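PDB 2GAX: hypothetical protein Atu0240 from Agrobacterium tumefaciens str. C58, which is of unknown function but belongs to the DUF2000 family of the PTH2 clan, so probably shares the fold of PTH2-type peptidyl-tRNA hydrolases. Local coordinates for residues K70-I80 and I123-A131. Sequence-based numbering, arbitrary orientation.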
loop_
_atom_site.group_PDB
_atom_site.type_symbol
_atom_site.label_atom_id
_atom_site.label_comp_id
_atom_site.label_asym_id
_atom_site.label_seq_id
_atom_site.Cartn_x
_atom_site.Cartn_y
_atom_site.Cartn_z
ATOM N N LYS A 70 4.534 9.604 -10.157
ATOM C CA LYS A 70 5.531 10.440 -9.480
ATOM C C LYS A 70 5.728 10.047 -8.013
ATOM O O LYS A 70 6.854 10.043 -7.522
ATOM C CB LYS A 70 5.251 11.947 -9.636
ATOM C CG LYS A 70 3.807 12.347 -9.437
ATOM C CD LYS A 70 3.642 13.873 -9.234
ATOM C CE LYS A 70 2.249 14.212 -8.647
ATOM N NZ LYS A 70 1.857 13.341 -7.463
ATOM N N ILE A 71 4.632 9.702 -7.336
ATOM C CA ILE A 71 4.670 9.178 -5.963
ATOM C C ILE A 71 5.543 7.918 -5.909
ATOM O O ILE A 71 6.437 7.801 -5.065
ATOM C CB ILE A 71 3.235 8.917 -5.419
ATOM C CG1 ILE A 71 2.522 10.256 -5.168
ATOM C CG2 ILE A 71 3.288 8.093 -4.132
ATOM C CD1 ILE A 71 1.011 10.168 -4.912
ATOM N N HIS A 72 5.291 6.992 -6.831
ATOM C CA HIS A 72 6.144 5.822 -7.014
ATOM C C HIS A 72 7.624 6.239 -7.189
ATOM O O HIS A 72 8.501 5.807 -6.435
ATOM C CB HIS A 72 5.621 5.008 -8.200
ATOM C CG HIS A 72 6.434 3.793 -8.527
ATOM N ND1 HIS A 72 6.367 3.176 -9.757
ATOM C CD2 HIS A 72 7.324 3.079 -7.795
ATOM C CE1 HIS A 72 7.180 2.137 -9.771
ATOM N NE2 HIS A 72 7.780 2.061 -8.596
ATOM N N GLN A 73 7.880 7.109 -8.165
ATOM C CA GLN A 73 9.220 7.669 -8.408
ATOM C C GLN A 73 9.848 8.360 -7.191
ATOM O O GLN A 73 11.026 8.166 -6.910
ATOM C CB GLN A 73 9.173 8.614 -9.625
ATOM C CG GLN A 73 8.898 7.862 -10.934
ATOM C CD GLN A 73 8.551 8.770 -12.100
ATOM O OE1 GLN A 73 7.940 9.828 -11.925
ATOM N NE2 GLN A 73 8.934 8.360 -13.298
ATOM N N ARG A 74 9.067 9.142 -6.458
ATOM C CA ARG A 74 9.554 9.790 -5.247
ATOM C C ARG A 74 9.974 8.771 -4.188
ATOM O O ARG A 74 10.972 8.982 -3.511
ATOM C CB ARG A 74 8.514 10.732 -4.649
ATOM C CG ARG A 74 8.171 11.956 -5.482
ATOM C CD ARG A 74 7.547 12.990 -4.588
ATOM N NE ARG A 74 6.930 14.075 -5.346
ATOM C CZ ARG A 74 5.621 14.226 -5.513
ATOM N NH1 ARG A 74 4.764 13.370 -4.971
ATOM N NH2 ARG A 74 5.167 15.256 -6.217
ATOM N N SER A 75 9.218 7.674 -4.043
ATOM C CA SER A 75 9.538 6.683 -3.002
ATOM C C SER A 75 10.869 5.986 -3.266
ATOM O O SER A 75 11.625 5.736 -2.339
ATOM C CB SER A 75 8.419 5.650 -2.827
ATOM O OG SER A 75 8.304 4.823 -3.972
ATOM N N LEU A 76 11.155 5.703 -4.533
ATOM C CA LEU A 76 12.407 5.053 -4.925
ATOM C C LEU A 76 13.568 6.014 -4.699
ATOM O O LEU A 76 14.629 5.625 -4.198
ATOM C CB LEU A 76 12.342 4.614 -6.399
ATOM C CG LEU A 76 11.430 3.418 -6.719
ATOM C CD1 LEU A 76 11.318 3.210 -8.218
ATOM C CD2 LEU A 76 11.965 2.159 -6.066
ATOM N N GLU A 77 13.342 7.273 -5.068
ATOM C CA GLU A 77 14.319 8.342 -4.884
ATOM C C GLU A 77 14.698 8.496 -3.415
ATOM O O GLU A 77 15.847 8.757 -3.095
ATOM C CB GLU A 77 13.773 9.653 -5.447
ATOM C CG GLU A 77 13.663 9.673 -6.975
ATOM C CD GLU A 77 13.110 10.987 -7.533
ATOM O OE1 GLU A 77 12.914 11.957 -6.758
ATOM O OE2 GLU A 77 12.869 11.055 -8.762
ATOM N N ARG A 78 13.721 8.304 -2.531
ATOM C CA ARG A 78 13.911 8.386 -1.079
ATOM C C ARG A 78 14.330 7.067 -0.426
ATOM O O ARG A 78 14.251 6.921 0.804
ATOM C CB ARG A 78 12.607 8.857 -0.441
ATOM C CG ARG A 78 12.123 10.191 -0.956
ATOM C CD ARG A 78 12.708 11.299 -0.144
ATOM N NE ARG A 78 12.213 12.601 -0.578
ATOM C CZ ARG A 78 12.632 13.753 -0.069
ATOM N NH1 ARG A 78 13.548 13.760 0.893
ATOM N NH2 ARG A 78 12.136 14.897 -0.523
ATOM N N ASP A 79 14.774 6.105 -1.237
ATOM C CA ASP A 79 15.244 4.801 -0.729
ATOM C C ASP A 79 14.219 4.047 0.126
ATOM O O ASP A 79 14.589 3.325 1.056
ATOM C CB ASP A 79 16.554 4.938 0.071
ATOM C CG ASP A 79 17.712 5.431 -0.770
ATOM O OD1 ASP A 79 17.861 4.991 -1.926
ATOM O OD2 ASP A 79 18.492 6.255 -0.248
ATOM N N ILE A 80 12.942 4.204 -0.212
ATOM C CA ILE A 80 11.858 3.478 0.457
ATOM C C ILE A 80 11.509 2.218 -0.335
ATOM O O ILE A 80 11.419 2.245 -1.576
ATOM C CB ILE A 80 10.594 4.379 0.614
ATOM C CG1 ILE A 80 10.956 5.755 1.203
ATOM C CG2 ILE A 80 9.459 3.666 1.384
ATOM C CD1 ILE A 80 11.641 5.736 2.564
ATOM N N ILE A 123 8.982 12.272 5.619
ATOM C CA ILE A 123 9.312 11.677 4.330
ATOM C C ILE A 123 8.051 11.217 3.579
ATOM O O ILE A 123 7.903 11.508 2.390
ATOM C CB ILE A 123 10.346 10.512 4.498
ATOM C CG1 ILE A 123 11.752 11.091 4.705
ATOM C CG2 ILE A 123 10.357 9.594 3.277
ATOM C CD1 ILE A 123 12.754 10.140 5.357
ATOM N N VAL A 124 7.153 10.512 4.280
ATOM C CA VAL A 124 5.892 10.044 3.685
ATOM C C VAL A 124 5.071 11.187 3.080
ATOM O O VAL A 124 4.560 11.065 1.967
ATOM C CB VAL A 124 5.032 9.241 4.695
ATOM C CG1 VAL A 124 3.663 8.907 4.107
ATOM C CG2 VAL A 124 5.754 7.963 5.102
ATOM N N ASP A 125 4.949 12.291 3.816
ATOM C CA ASP A 125 4.214 13.472 3.341
ATOM C C ASP A 125 4.813 14.096 2.068
ATOM O O ASP A 125 4.078 14.569 1.195
ATOM C CB ASP A 125 4.124 14.518 4.457
ATOM C CG ASP A 125 3.320 14.035 5.647
ATOM O OD1 ASP A 125 2.269 13.379 5.445
ATOM O OD2 ASP A 125 3.740 14.318 6.790
ATOM N N LYS A 126 6.142 14.102 1.974
ATOM C CA LYS A 126 6.844 14.518 0.750
ATOM C C LYS A 126 6.587 13.564 -0.425
ATOM O O LYS A 126 6.383 13.994 -1.560
ATOM C CB LYS A 126 8.352 14.628 1.005
ATOM C CG LYS A 126 8.745 15.822 1.880
ATOM C CD LYS A 126 10.252 15.894 2.129
ATOM C CE LYS A 126 10.655 17.277 2.642
ATOM N NZ LYS A 126 10.272 18.373 1.687
ATOM N N ILE A 127 6.605 12.264 -0.143
ATOM C CA ILE A 127 6.417 11.260 -1.178
ATOM C C ILE A 127 5.007 11.351 -1.761
ATOM O O ILE A 127 4.834 11.353 -2.980
ATOM C CB ILE A 127 6.729 9.844 -0.636
ATOM C CG1 ILE A 127 8.241 9.642 -0.554
ATOM C CG2 ILE A 127 6.084 8.762 -1.500
ATOM C CD1 ILE A 127 8.669 8.477 0.319
ATOM N N THR A 128 4.017 11.479 -0.877
ATOM C CA THR A 128 2.605 11.402 -1.249
ATOM C C THR A 128 2.009 12.741 -1.710
ATOM O O THR A 128 0.806 12.827 -1.966
ATOM C CB THR A 128 1.745 10.855 -0.080
ATOM O OG1 THR A 128 1.740 11.807 0.994
ATOM C CG2 THR A 128 2.286 9.510 0.427
ATOM N N LYS A 129 2.839 13.778 -1.820
ATOM C CA LYS A 129 2.375 15.102 -2.274
ATOM C C LYS A 129 1.545 15.013 -3.552
ATOM O O LYS A 129 1.946 14.375 -4.531
ATOM C CB LYS A 129 3.559 16.047 -2.485
ATOM C CG LYS A 129 3.186 17.515 -2.680
ATOM C CD LYS A 129 4.434 18.324 -3.019
ATOM C CE LYS A 129 4.104 19.745 -3.433
ATOM N NZ LYS A 129 5.339 20.449 -3.873
ATOM N N GLY A 130 0.385 15.656 -3.534
ATOM C CA GLY A 130 -0.504 15.652 -4.684
ATOM C C GLY A 130 -1.759 14.838 -4.428
ATOM O O GLY A 130 -2.867 15.266 -4.791
ATOM N N ALA A 131 -1.582 13.678 -3.792
ATOM C CA ALA A 131 -2.674 12.743 -3.512
ATOM C C ALA A 131 -3.747 13.326 -2.591
ATOM O O ALA A 131 -3.467 14.166 -1.743
ATOM C CB ALA A 131 -2.118 11.439 -2.921
#
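With CG opposite its carbonyl carbon (chi1 -66°) and the chain extended from CG to NE, R74 reaches the carbonyl of I127 at the C-terminal end of helix 121-127, while K70, straight in mid-chain but bent at chi4 (47°), turns its ammonium there. R74 NH1 donates to I127 O at 2.8 Å, close to the guanidinium plane but from above the carbonyl plane. The same nitrogen reaches K129 O at 3.0 Å, on a lone pair. K70 NZ is the second donor to K129 O, at 3.1 Å in the carbonyl plane, and also bonds A67 O. Two basic side chains thus grip carbonyls where the helix gives way to the type II turn T128-A131, and K129 CB lies over one face of the R74 guanidinium.

I127 wedges against helix 65-77: its CG2 meets I71 CG2 at 3.9 Å, and its CD1 lies 3.7 Å from CG1 of I80, whose N bonds S75 O in the Schellman motif ending that helix with D79 as C-prime. R78 CG packs alongside I127 CG1, and the R78 guanidinium lays a face on K126 CD, NH2 3.4 Å away. The two helix segments run roughly antiparallel (143°, axes 9.6 Å apart) and pack on the mixed sheet, I71 touching M115, I9 and T63, I127 touching L117 of strand 112-120, and, at the turn's end, A131 touching M61 of strand 58-63.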